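Local atomic coordinates of protein Ta0487 (Thermoplasma acidophilum, PDB entry 3KBQ), a protein that is of unknown function but belongs to the CinA family, this chain being its probable molybdopterin-binding domain. Residues V8-N13 with T20-A25; A26-F31 with L65-G70; Q38-F43 with L60-L65; W54-A59 with E82-C87; R126-P131 with G137-V142. All blocks are in the same frame, centred on the assembly; numbering follows the deposited sequence.

Interaction 1. Residues V8-N13 with T20-A25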
# COMPACT_ATOMS: atom_id res chain seq x y z
N VAL B 8 6.87 4.00 -1.30
CA VAL B 8 7.06 2.63 -1.72
C VAL B 8 5.83 2.18 -2.51
O VAL B 8 4.69 2.41 -2.12
CB VAL B 8 7.31 1.73 -0.50
CG1 VAL B 8 7.62 0.27 -0.89
CG2 VAL B 8 8.47 2.34 0.34
N ILE B 9 6.07 1.49 -3.61
CA ILE B 9 5.01 0.95 -4.42
C ILE B 9 5.27 -0.55 -4.56
O ILE B 9 6.42 -0.98 -4.75
CB ILE B 9 4.98 1.59 -5.82
CG1 ILE B 9 4.65 3.11 -5.75
CG2 ILE B 9 3.91 0.82 -6.73
CD1 ILE B 9 5.01 3.85 -7.09
N THR B 10 4.22 -1.34 -4.44
CA THR B 10 4.30 -2.76 -4.63
C THR B 10 3.26 -3.07 -5.72
O THR B 10 2.08 -2.69 -5.60
CB THR B 10 3.91 -3.56 -3.35
OG1 THR B 10 4.79 -3.19 -2.28
CG2 THR B 10 4.04 -5.10 -3.58
N VAL B 11 3.68 -3.75 -6.77
CA VAL B 11 2.75 -4.14 -7.85
C VAL B 11 2.55 -5.68 -7.85
O VAL B 11 3.52 -6.42 -7.90
CB VAL B 11 3.34 -3.71 -9.23
CG1 VAL B 11 2.39 -4.07 -10.37
CG2 VAL B 11 3.71 -2.17 -9.22
N GLY B 12 1.31 -6.16 -7.80
CA GLY B 12 1.09 -7.59 -7.80
C GLY B 12 -0.27 -7.95 -7.19
O GLY B 12 -0.53 -7.72 -6.00
N ASN B 13 -1.14 -8.50 -8.03
CA ASN B 13 -2.44 -8.97 -7.60
C ASN B 13 -2.39 -9.93 -6.41
O ASN B 13 -3.29 -9.91 -5.58
CB ASN B 13 -3.16 -9.70 -8.76
CG ASN B 13 -3.49 -8.77 -9.92
OD1 ASN B 13 -3.21 -7.57 -9.88
ND2 ASN B 13 -4.07 -9.33 -10.98
N THR B 20 0.09 -13.75 -0.79
CA THR B 20 1.42 -13.64 -0.18
C THR B 20 1.45 -12.35 0.67
O THR B 20 0.72 -11.36 0.39
CB THR B 20 2.53 -13.52 -1.27
OG1 THR B 20 2.35 -12.29 -1.94
CG2 THR B 20 2.44 -14.63 -2.32
N VAL B 21 2.29 -12.34 1.69
CA VAL B 21 2.41 -11.15 2.53
C VAL B 21 3.43 -10.16 1.90
O VAL B 21 4.36 -10.56 1.18
CB VAL B 21 2.77 -11.52 4.02
CG1 VAL B 21 4.28 -11.86 4.21
CG2 VAL B 21 2.31 -10.43 4.95
N ASN B 22 3.28 -8.87 2.15
CA ASN B 22 4.19 -7.92 1.53
C ASN B 22 5.54 -7.73 2.23
O ASN B 22 5.81 -6.66 2.81
CB ASN B 22 3.51 -6.56 1.36
CG ASN B 22 4.18 -5.71 0.27
OD1 ASN B 22 5.29 -6.00 -0.19
ND2 ASN B 22 3.53 -4.64 -0.12
N THR B 23 6.42 -8.70 2.09
CA THR B 23 7.74 -8.58 2.72
C THR B 23 8.64 -7.60 2.01
O THR B 23 9.50 -7.01 2.64
CB THR B 23 8.52 -9.94 2.77
OG1 THR B 23 8.74 -10.38 1.42
CG2 THR B 23 7.73 -11.00 3.51
N ASN B 24 8.48 -7.44 0.69
CA ASN B 24 9.30 -6.46 -0.00
C ASN B 24 9.09 -5.04 0.55
O ASN B 24 10.05 -4.30 0.73
CB ASN B 24 9.04 -6.46 -1.53
CG ASN B 24 9.64 -7.70 -2.21
OD1 ASN B 24 10.35 -8.48 -1.58
ND2 ASN B 24 9.40 -7.83 -3.51
N ALA B 25 7.85 -4.66 0.81
CA ALA B 25 7.58 -3.30 1.28
C ALA B 25 8.23 -3.08 2.66
O ALA B 25 8.72 -2.00 2.94
CB ALA B 25 6.03 -3.01 1.31

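Interaction 2. Residues A26-F31 with L65-G70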
# COMPACT_ATOMS: atom_id res chain seq x y z
N ALA B 26 8.25 -4.11 3.49
CA ALA B 26 8.96 -4.05 4.79
C ALA B 26 10.43 -3.86 4.59
O ALA B 26 11.01 -3.01 5.21
CB ALA B 26 8.69 -5.29 5.68
N PHE B 27 11.04 -4.67 3.74
CA PHE B 27 12.48 -4.55 3.51
C PHE B 27 12.83 -3.15 2.93
O PHE B 27 13.77 -2.51 3.39
CB PHE B 27 12.98 -5.65 2.56
CG PHE B 27 14.46 -5.55 2.25
CD1 PHE B 27 15.38 -6.32 2.93
CD2 PHE B 27 14.93 -4.70 1.24
CE1 PHE B 27 16.76 -6.23 2.64
CE2 PHE B 27 16.31 -4.63 0.96
CZ PHE B 27 17.20 -5.38 1.68
N ILE B 28 12.03 -2.67 1.98
CA ILE B 28 12.30 -1.35 1.37
C ILE B 28 12.08 -0.24 2.41
O ILE B 28 12.89 0.68 2.55
CB ILE B 28 11.43 -1.12 0.09
CG1 ILE B 28 11.82 -2.14 -1.03
CG2 ILE B 28 11.51 0.38 -0.41
CD1 ILE B 28 10.73 -2.27 -2.19
N GLY B 29 10.98 -0.34 3.17
CA GLY B 29 10.70 0.64 4.22
C GLY B 29 11.83 0.73 5.23
O GLY B 29 12.24 1.83 5.62
N ASN B 30 12.34 -0.43 5.63
CA ASN B 30 13.43 -0.47 6.60
C ASN B 30 14.73 0.07 6.00
O ASN B 30 15.44 0.84 6.66
CB ASN B 30 13.63 -1.90 7.14
CG ASN B 30 14.74 -1.97 8.19
OD1 ASN B 30 14.64 -1.37 9.26
ND2 ASN B 30 15.80 -2.66 7.87
N PHE B 31 15.03 -0.30 4.74
CA PHE B 31 16.23 0.16 4.03
C PHE B 31 16.22 1.68 3.94
O PHE B 31 17.22 2.31 4.26
CB PHE B 31 16.32 -0.49 2.65
CG PHE B 31 17.54 -0.05 1.82
CD1 PHE B 31 18.72 -0.77 1.87
CD2 PHE B 31 17.46 1.04 0.96
CE1 PHE B 31 19.85 -0.37 1.10
CE2 PHE B 31 18.59 1.44 0.18
CZ PHE B 31 19.77 0.72 0.27
N LEU B 65 11.89 10.48 -3.62
CA LEU B 65 12.47 9.19 -3.98
C LEU B 65 11.34 8.17 -3.90
O LEU B 65 10.63 8.10 -2.88
CB LEU B 65 13.57 8.78 -3.01
CG LEU B 65 14.03 7.29 -3.11
CD1 LEU B 65 14.67 6.99 -4.46
CD2 LEU B 65 15.03 6.99 -2.02
N VAL B 66 11.17 7.41 -4.96
CA VAL B 66 10.08 6.44 -5.07
C VAL B 66 10.70 5.10 -5.40
O VAL B 66 11.51 4.99 -6.35
CB VAL B 66 9.08 6.88 -6.20
CG1 VAL B 66 8.00 5.82 -6.43
CG2 VAL B 66 8.41 8.23 -5.80
N VAL B 67 10.39 4.07 -4.61
CA VAL B 67 10.94 2.74 -4.94
C VAL B 67 9.79 1.78 -5.15
O VAL B 67 8.89 1.72 -4.28
CB VAL B 67 11.87 2.17 -3.79
CG1 VAL B 67 12.49 0.81 -4.21
CG2 VAL B 67 12.98 3.19 -3.37
N SER B 68 9.75 1.10 -6.30
CA SER B 68 8.70 0.09 -6.58
C SER B 68 9.32 -1.31 -6.65
O SER B 68 10.50 -1.46 -7.00
CB SER B 68 7.93 0.35 -7.89
OG SER B 68 8.78 0.16 -9.03
N SER B 69 8.54 -2.32 -6.31
CA SER B 69 8.96 -3.67 -6.67
C SER B 69 7.80 -4.45 -7.24
O SER B 69 6.63 -4.22 -6.86
CB SER B 69 9.55 -4.42 -5.48
OG SER B 69 8.50 -4.77 -4.59
N GLY B 70 8.12 -5.42 -8.10
CA GLY B 70 7.09 -6.22 -8.70
C GLY B 70 6.78 -5.82 -10.13
O GLY B 70 6.93 -4.68 -10.51

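Interaction 3. Residues Q38-F43 with L60-L65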
# COMPACT_ATOMS: atom_id res chain seq x y z
N GLN B 38 12.21 9.67 5.45
CA GLN B 38 10.87 9.46 5.97
C GLN B 38 9.99 8.72 4.95
O GLN B 38 9.71 9.23 3.84
CB GLN B 38 10.21 10.79 6.42
CG GLN B 38 8.71 10.54 6.78
CD GLN B 38 8.01 11.74 7.37
OE1 GLN B 38 7.68 12.71 6.66
NE2 GLN B 38 7.73 11.67 8.68
N VAL B 39 9.56 7.50 5.29
CA VAL B 39 8.73 6.78 4.34
C VAL B 39 7.28 7.28 4.51
O VAL B 39 6.61 7.07 5.52
CB VAL B 39 8.82 5.26 4.51
CG1 VAL B 39 7.95 4.53 3.44
CG2 VAL B 39 10.29 4.82 4.46
N ARG B 40 6.80 7.96 3.49
CA ARG B 40 5.57 8.73 3.66
C ARG B 40 4.30 7.93 3.35
O ARG B 40 3.33 7.99 4.15
CB ARG B 40 5.63 10.00 2.84
CG ARG B 40 4.42 10.83 3.15
CD ARG B 40 4.52 12.22 2.66
NE ARG B 40 3.18 12.83 2.58
CZ ARG B 40 2.98 14.03 2.04
NH1 ARG B 40 4.03 14.72 1.51
NH2 ARG B 40 1.76 14.54 2.00
N ARG B 41 4.25 7.25 2.20
CA ARG B 41 3.07 6.48 1.79
C ARG B 41 3.54 5.21 1.14
O ARG B 41 4.62 5.20 0.49
CB ARG B 41 2.21 7.25 0.77
CG ARG B 41 1.52 8.48 1.36
CD ARG B 41 0.63 9.09 0.32
NE ARG B 41 0.07 10.32 0.83
CZ ARG B 41 -0.65 11.17 0.10
NH1 ARG B 41 -0.93 10.86 -1.17
NH2 ARG B 41 -1.11 12.29 0.64
N GLY B 42 2.71 4.16 1.26
CA GLY B 42 2.93 2.85 0.59
C GLY B 42 1.71 2.63 -0.30
O GLY B 42 0.57 3.01 0.05
N PHE B 43 1.94 2.09 -1.50
CA PHE B 43 0.85 1.84 -2.44
C PHE B 43 0.96 0.38 -2.86
O PHE B 43 2.07 -0.13 -3.10
CB PHE B 43 1.02 2.69 -3.70
CG PHE B 43 1.10 4.15 -3.43
CD1 PHE B 43 -0.03 4.92 -3.50
CD2 PHE B 43 2.35 4.76 -3.11
CE1 PHE B 43 0.04 6.32 -3.24
CE2 PHE B 43 2.44 6.09 -2.87
CZ PHE B 43 1.27 6.91 -2.93
N LEU B 60 5.08 10.39 -6.60
CA LEU B 60 6.00 11.46 -7.02
C LEU B 60 5.52 12.81 -6.51
O LEU B 60 6.33 13.71 -6.20
CB LEU B 60 6.15 11.47 -8.54
CG LEU B 60 7.07 10.43 -9.18
CD1 LEU B 60 6.85 10.36 -10.75
CD2 LEU B 60 8.58 10.74 -8.88
N GLU B 61 4.20 12.96 -6.36
CA GLU B 61 3.63 14.19 -5.83
C GLU B 61 4.07 14.38 -4.35
O GLU B 61 4.26 15.48 -3.91
CB GLU B 61 2.12 14.07 -5.90
CG GLU B 61 1.35 15.15 -5.25
CD GLU B 61 -0.19 14.92 -5.43
OE1 GLU B 61 -0.62 14.05 -6.25
OE2 GLU B 61 -0.95 15.61 -4.72
N VAL B 62 4.24 13.32 -3.59
CA VAL B 62 4.51 13.48 -2.14
C VAL B 62 5.95 13.13 -1.70
O VAL B 62 6.31 13.29 -0.51
CB VAL B 62 3.48 12.63 -1.33
CG1 VAL B 62 2.06 13.05 -1.69
CG2 VAL B 62 3.69 11.05 -1.56
N SER B 63 6.78 12.66 -2.62
CA SER B 63 8.12 12.25 -2.25
C SER B 63 9.13 12.53 -3.37
O SER B 63 8.76 12.60 -4.54
CB SER B 63 8.15 10.77 -1.82
OG SER B 63 7.77 9.96 -2.89
N ASP B 64 10.41 12.68 -3.00
CA ASP B 64 11.47 12.86 -3.95
C ASP B 64 12.20 11.58 -4.31
O ASP B 64 13.01 11.58 -5.23
CB ASP B 64 12.47 13.93 -3.48
CG ASP B 64 11.93 15.36 -3.64
OD1 ASP B 64 10.73 15.56 -4.04
OD2 ASP B 64 12.72 16.30 -3.36
N LEU B 65 11.89 10.48 -3.62
CA LEU B 65 12.47 9.19 -3.98
C LEU B 65 11.34 8.17 -3.90
O LEU B 65 10.63 8.10 -2.88
CB LEU B 65 13.57 8.78 -3.01
CG LEU B 65 14.03 7.29 -3.11
CD1 LEU B 65 14.67 6.99 -4.46
CD2 LEU B 65 15.03 6.99 -2.02

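Interaction 4. Residues W54-A59 with E82-C87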
# COMPACT_ATOMS: atom_id res chain seq x y z
N TRP B 54 -1.12 5.54 -11.84
CA TRP B 54 -1.70 6.26 -10.70
C TRP B 54 -0.72 6.28 -9.50
O TRP B 54 -0.45 7.34 -8.96
CB TRP B 54 -3.12 5.75 -10.32
CG TRP B 54 -3.58 6.31 -9.01
CD1 TRP B 54 -4.14 7.58 -8.77
CD2 TRP B 54 -3.43 5.68 -7.73
NE1 TRP B 54 -4.33 7.73 -7.40
CE2 TRP B 54 -3.92 6.59 -6.76
CE3 TRP B 54 -2.92 4.44 -7.31
CZ2 TRP B 54 -3.92 6.29 -5.38
CZ3 TRP B 54 -2.95 4.12 -5.94
CH2 TRP B 54 -3.45 5.06 -4.99
N ALA B 55 -0.20 5.12 -9.12
CA ALA B 55 0.62 4.98 -7.93
C ALA B 55 1.92 5.79 -8.10
O ALA B 55 2.28 6.56 -7.22
CB ALA B 55 0.92 3.49 -7.66
N PHE B 56 2.55 5.69 -9.26
CA PHE B 56 3.80 6.44 -9.47
C PHE B 56 3.53 7.94 -9.41
O PHE B 56 4.30 8.67 -8.82
CB PHE B 56 4.50 6.09 -10.83
CG PHE B 56 5.36 4.84 -10.77
CD1 PHE B 56 6.56 4.83 -10.06
CD2 PHE B 56 4.96 3.68 -11.43
CE1 PHE B 56 7.33 3.70 -9.98
CE2 PHE B 56 5.75 2.51 -11.38
CZ PHE B 56 6.94 2.52 -10.66
N ARG B 57 2.46 8.41 -10.05
CA ARG B 57 2.16 9.84 -10.02
C ARG B 57 1.89 10.40 -8.62
O ARG B 57 2.46 11.43 -8.21
CB ARG B 57 0.95 10.15 -10.93
CG ARG B 57 1.21 9.90 -12.43
CD ARG B 57 2.55 10.51 -12.85
NE ARG B 57 2.60 11.96 -12.63
CZ ARG B 57 2.46 12.84 -13.60
NH1 ARG B 57 2.25 12.40 -14.84
NH2 ARG B 57 2.55 14.16 -13.35
N VAL B 58 1.02 9.75 -7.88
CA VAL B 58 0.84 10.12 -6.48
C VAL B 58 2.14 10.03 -5.66
O VAL B 58 2.46 10.98 -4.93
CB VAL B 58 -0.30 9.36 -5.83
CG1 VAL B 58 -0.54 9.90 -4.45
CG2 VAL B 58 -1.58 9.64 -6.67
N ALA B 59 2.88 8.92 -5.79
CA ALA B 59 4.12 8.79 -5.06
C ALA B 59 5.03 9.98 -5.34
O ALA B 59 5.64 10.56 -4.41
CB ALA B 59 4.82 7.39 -5.37
N GLU B 82 6.16 -0.33 -18.40
CA GLU B 82 5.26 0.32 -19.34
C GLU B 82 4.30 1.27 -18.61
O GLU B 82 4.00 2.36 -19.10
CB GLU B 82 4.47 -0.74 -20.12
CG GLU B 82 3.62 -0.15 -21.27
CD GLU B 82 2.89 -1.22 -22.11
OE1 GLU B 82 3.05 -2.45 -21.88
OE2 GLU B 82 2.12 -0.81 -22.98
N GLY B 83 3.76 0.83 -17.47
CA GLY B 83 2.90 1.72 -16.67
C GLY B 83 3.63 2.99 -16.26
O GLY B 83 3.07 4.07 -16.29
N PHE B 84 4.88 2.84 -15.82
CA PHE B 84 5.73 3.97 -15.48
C PHE B 84 5.98 4.91 -16.67
O PHE B 84 5.80 6.10 -16.53
CB PHE B 84 7.08 3.55 -14.91
CG PHE B 84 7.98 4.72 -14.62
CD1 PHE B 84 7.71 5.56 -13.53
CD2 PHE B 84 9.06 5.01 -15.45
CE1 PHE B 84 8.53 6.68 -13.26
CE2 PHE B 84 9.89 6.14 -15.18
CZ PHE B 84 9.62 6.96 -14.07
N ALA B 85 6.38 4.36 -17.82
CA ALA B 85 6.55 5.17 -19.06
C ALA B 85 5.32 5.99 -19.43
O ALA B 85 5.42 7.19 -19.76
CB ALA B 85 6.87 4.26 -20.24
N LYS B 86 4.16 5.34 -19.37
CA LYS B 86 2.90 5.96 -19.76
C LYS B 86 2.64 7.10 -18.81
O LYS B 86 2.25 8.19 -19.20
CB LYS B 86 1.76 4.95 -19.65
CG LYS B 86 0.42 5.47 -20.09
CD LYS B 86 -0.71 4.49 -19.66
CE LYS B 86 -1.98 4.85 -20.39
NZ LYS B 86 -2.59 3.60 -20.87
N CYS B 87 2.89 6.87 -17.54
CA CYS B 87 2.51 7.90 -16.61
C CYS B 87 3.45 9.13 -16.65
O CYS B 87 3.04 10.19 -16.24
CB CYS B 87 2.32 7.34 -15.23
SG CYS B 87 3.84 7.32 -14.26

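Interaction 5. Residues R126-P131 with G137-V142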
# COMPACT_ATOMS: atom_id res chain seq x y z
N ARG B 126 17.73 4.40 -16.75
CA ARG B 126 18.88 3.56 -17.07
C ARG B 126 18.66 2.16 -16.48
O ARG B 126 18.17 2.05 -15.34
CB ARG B 126 20.12 4.13 -16.40
CG ARG B 126 20.75 5.30 -17.10
CD ARG B 126 22.12 5.60 -16.48
NE ARG B 126 22.01 6.21 -15.15
CZ ARG B 126 22.40 5.66 -14.01
NH1 ARG B 126 22.95 4.45 -14.00
NH2 ARG B 126 22.24 6.32 -12.86
N PRO B 127 19.07 1.10 -17.20
CA PRO B 127 18.91 -0.21 -16.58
C PRO B 127 19.96 -0.47 -15.51
O PRO B 127 21.04 0.08 -15.61
CB PRO B 127 19.08 -1.19 -17.75
CG PRO B 127 19.90 -0.42 -18.84
CD PRO B 127 19.86 1.05 -18.45
N ILE B 128 19.62 -1.26 -14.49
CA ILE B 128 20.57 -1.75 -13.51
C ILE B 128 20.68 -3.27 -13.63
O ILE B 128 19.65 -3.98 -13.64
CB ILE B 128 20.13 -1.54 -12.02
CG1 ILE B 128 19.38 -0.22 -11.81
CG2 ILE B 128 21.36 -1.73 -11.14
CD1 ILE B 128 18.37 -0.21 -10.60
N GLU B 129 21.91 -3.75 -13.68
CA GLU B 129 22.20 -5.16 -13.90
C GLU B 129 21.60 -6.03 -12.82
O GLU B 129 21.69 -5.70 -11.64
CB GLU B 129 23.70 -5.39 -13.93
CG GLU B 129 24.04 -6.77 -14.51
CD GLU B 129 25.13 -7.49 -13.73
OE1 GLU B 129 25.48 -8.65 -14.10
OE2 GLU B 129 25.66 -6.90 -12.76
N ASN B 130 20.98 -7.12 -13.21
CA ASN B 130 20.41 -8.04 -12.26
C ASN B 130 21.27 -9.29 -12.24
O ASN B 130 21.07 -10.18 -13.05
CB ASN B 130 18.97 -8.37 -12.65
CG ASN B 130 18.25 -9.23 -11.64
OD1 ASN B 130 18.83 -9.78 -10.68
ND2 ASN B 130 16.95 -9.37 -11.87
N PRO B 131 22.21 -9.38 -11.28
CA PRO B 131 23.13 -10.51 -11.32
C PRO B 131 22.48 -11.83 -10.93
O PRO B 131 23.05 -12.89 -11.20
CB PRO B 131 24.21 -10.11 -10.30
CG PRO B 131 23.54 -9.21 -9.34
CD PRO B 131 22.24 -8.70 -9.97
N GLY B 137 16.86 -3.99 -13.18
CA GLY B 137 16.20 -2.90 -12.49
C GLY B 137 16.33 -1.64 -13.33
O GLY B 137 17.05 -1.62 -14.34
N LEU B 138 15.63 -0.58 -12.93
CA LEU B 138 15.75 0.73 -13.58
C LEU B 138 15.93 1.81 -12.54
O LEU B 138 15.28 1.76 -11.49
CB LEU B 138 14.52 1.03 -14.44
CG LEU B 138 14.15 0.10 -15.61
CD1 LEU B 138 12.94 0.65 -16.39
CD2 LEU B 138 15.31 -0.06 -16.55
N ILE B 139 16.81 2.78 -12.80
CA ILE B 139 16.86 4.02 -12.02
C ILE B 139 16.47 5.08 -13.02
O ILE B 139 17.02 5.12 -14.13
CB ILE B 139 18.27 4.46 -11.56
CG1 ILE B 139 19.12 3.27 -11.15
CG2 ILE B 139 18.24 5.56 -10.46
CD1 ILE B 139 20.57 3.34 -11.73
N CYS B 140 15.55 5.95 -12.61
CA CYS B 140 15.00 6.94 -13.49
C CYS B 140 15.12 8.27 -12.78
O CYS B 140 15.12 8.33 -11.52
CB CYS B 140 13.54 6.60 -13.76
SG CYS B 140 13.36 4.81 -14.18
N ALA B 141 15.22 9.33 -13.56
CA ALA B 141 15.12 10.68 -12.97
C ALA B 141 13.89 11.36 -13.58
O ALA B 141 13.67 11.30 -14.79
CB ALA B 141 16.38 11.48 -13.23
N VAL B 142 13.06 11.94 -12.73
CA VAL B 142 11.91 12.71 -13.16
C VAL B 142 12.12 14.09 -12.52
O VAL B 142 11.96 14.25 -11.30
CB VAL B 142 10.57 12.07 -12.66
CG1 VAL B 142 9.35 12.84 -13.22
CG2 VAL B 142 10.48 10.62 -13.04

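Interaction 1. Residues V8-N13 with T20-A25
Asn22 reaches across from the N-cap of helix 23-34 to Thr10 on strand 5-11, and the two side chains meet from opposite directions. The Asn22 side chain leaves the backbone with CG anti to N (chi1 -158°), which turns the amide toward the strand. Its CB carries the amide across, and CG comes 3.6 Å from Thr10 OG1. At the tip the two ends of the amide do different work. ND2 donates to Thr10 OG1 at 2.9 Å. That bond is nearly straight (169° at the hydrogen), and OG1 lies in the amide plane. ND2 also rests on Thr10 CB, and OD1 passes Thr10 CG2 at 3.7 Å. OD1 turns to its own helix and accepts from Ala25 N at 3.1 Å, with the donor well above the carbonyl plane.

This last bond is the N-cap bond of helix 23-34. Strand 5-11 and helix 23-34, joined through the short helix 13-16, open the alpha/beta domain. The same amide therefore caps the helix and ties its first turn to the strand, and a flipped amide would probably lose both bonds. Thr10 OG1 sits beside its own backbone N, on the side that faces the helix, and meets Ala25 CB at 3.8 Å.

Two residues earlier on the strand the contact is apolar. Val8 points toward the helix, and its CG1 lies 4.2 Å from Ala25 CA and 4.3 Å from Ala25 CB. Ile15 of helix 13-16 packs against both Thr10 and Asn22, and Val44 of strand 38-45 touches Asn22 as well.

Interaction 2. Residues A26-F31 with L65-G70
Ile28 of helix 23-34 meets Val67 and Ser69 of strand 65-69 through carbon atoms of both its branches. The apolar pair is Ile28 with Val67. Ile28 CG2 comes to 3.8 Å from Val67 CB and 3.9 Å from Val67 CG1. The two side chains cross at a slant. Ile28 CG2 stands anti to its backbone N, while CG1 lies beside that N (chi1 -65°). This sends the two branches along the strand in different directions. The longer branch ends in CD1, which lies 4.1 Å from Val67 CG1.

The second kind of contact is apolar against a polar residue. Ile28 CD1 lies 4.1 Å from Ser69 CB and as far from Ser69 OG. The hydroxyl has a polar partner of its own, in a weak hydrogen bond with Asn24 ND2 one turn earlier on the same helix. Ile28 also touches Val8 of the neighbouring parallel strand 5-11 and Met157 of helix 154-163.

Replaced by an alanine, Ile28 would give up both branches, and a gap would probably open over Val67 and Ser69 CB.

All three touching residues are buried, and within these two segments the fit rests mainly on contacts between carbon atoms. Such contacts have little directionality, so helix and strand are probably held here by shape and exclusion of water.

Interaction 3. Residues Q38-F43 with L60-L65
Val62, in the last turn of helix 49-62, is the residue that Arg40 and Arg41 of strand 38-45 close around. Just before it comes Glu61. Its OE2 is 5.9 Å from Arg41 NH1, too far for a salt bridge, though the opposite charges may still attract weakly.

Val62 itself meets two guanidinium groups, each over a face. Its CB stands over the rim of the Arg40 group, 3.6 Å from NH1. Its CG1 stands over the centre of the Arg41 group, also nearest to NH1, at 3.7 Å. Both arginine chains cross the valine at about a right angle. Arg40 runs out extended with CG anti to its backbone N (chi1 -175°), whereas Arg41 starts out beside its N. The backbone leaves the extended form at Arg40 (psi -49°), so two successive residues can both point toward the helix. The carbonyl of Val62 adds a weak hydrogen bond from Arg40 NH1, long at 3.4 Å and bent to 127°. With Ser63 the chain leaves the helix. Ser63 OG is hydrogen-bonded back to Ala59 O.

The stronger polar partner of both arginines is Glu51 of the second subunit, which makes salt bridges with Arg40 NH2 and Arg41 NE. Trp54 of that subunit adds a cation-pi contact to Arg41. Strand 38-45 is the outermost strand on this side of the sheet within the chain. It is paired inward with strand 5-11 and outward, through Arg41 and Gly42, with an antiparallel strand of the second subunit, while helix 49-62 packs across one face.

Interaction 4. Residues W54-A59 with E82-C87
Phe56 of helix 49-62 turns the face of its ring to the edge of Phe84 on helix 80-87. The pair is T-shaped, with ring centres 5.0 Å apart and planes at 70°. Phe84 CD1 stands over the middle of the Phe56 ring and is 3.7 Å from Phe56 CG. Phe84 CB also sits above that face and makes a CH-pi contact. The edge and the root of one ring thus cover the same side of the other. Phe84 CG is anti to its backbone N (chi1 177°), which brings the CD1 edge over the Phe56 face.

Helices 49-62 and 80-87 lie on one face of the central sheet of this alpha/beta domain, their short segments crossing at -56° and 9.2 Å apart. Both rings also pack on Val147 and Ile149 of strand 145-150, so the aromatic pair packs where the two helices meet the sheet.

Cys87 lies farther along helix 80-87. Its SG comes 3.7 Å from Phe56 CB and equally near Arg57 CD, so the sulfur is set between two neighbouring residues of the other helix. Arg57 begins to one side, then bends at chi2 and again at chi3, and this fold brings its end back to the C-terminus of helix 80-87. There NH1 donates to Cys87 O at 2.7 Å. The donor lies almost in line with the carbonyl, but the bond is bent at the hydrogen and the oxygen is tilted out of the guanidinium plane. A positive group at this helix end probably also interacts favourably with the helix dipole.

Interaction 5. Residues R126-P131 with G137-V142
Arg126 and Ile139 form a hydrogen-bonded pair of an antiparallel hairpin, as do Ile128 and Gly137. Four backbone bonds join the strands. Arg126 N to Ile139 O is 2.8 Å and Ile139 N to Arg126 O is 3.0 Å. Ile128 N donates to Gly137 O at 2.6 Å. Gly137 N returns a more bent bond to Ile128 O.

Between these two pairs sits the non-hydrogen-bonded pair Pro127 and Leu138. Proline has no N-H to offer, and this position needs none. CA-H...O contacts run both ways, from Leu138 CA to Arg126 O and from Pro127 CA to Gly137 O.

Side chains meet on both faces. On the one holding Ile128 and Ile139, the two CG1 atoms lie 3.6 Å apart and the chains cross at about a right angle. Ile128 CD1 lies 3.6 Å from Leu138 N, over Gly137, which has no side chain. Arg126 lies alongside Ile139, with NH1 3.5 Å from Ile139 CD1. On the other face Leu138 CD2 lies 4.1 Å from Pro127 CB and packs over Pro127 CA.

An alanine in place of Ile128 lacks CG1 and CD1, and a gap would probably open over Gly137 and beside Ile139 CG1.

The disulfide between Cys140 and Cys125 links the hairpin covalently. Directional backbone bonds fix the register, and largely apolar side-chain contacts add less directional packing on each face.

Interactions 1, 2 and 3 share the parallel part of the central sheet. Strand 5-11 lies between strands 38-45 and 65-69: Ile9 N is 2.9 Å from Val67 O, and Thr10 N is 2.8 Å from Phe43 O. Interactions 1 and 2 both use helix 23-34, with centres 9 Å apart. Interactions 3 and 4 both use helix 49-62, on the other face of the sheet. Ile9 CD1 reaches Phe56 CD1 at 3.5 Å, joining interaction 1 to interaction 4. Interaction 5 lies at the far edge, its centre about 19 Å from that of interaction 1. It meets interaction 4 where Phe84 CE2 lies 3.8 Å from Cys140 SG.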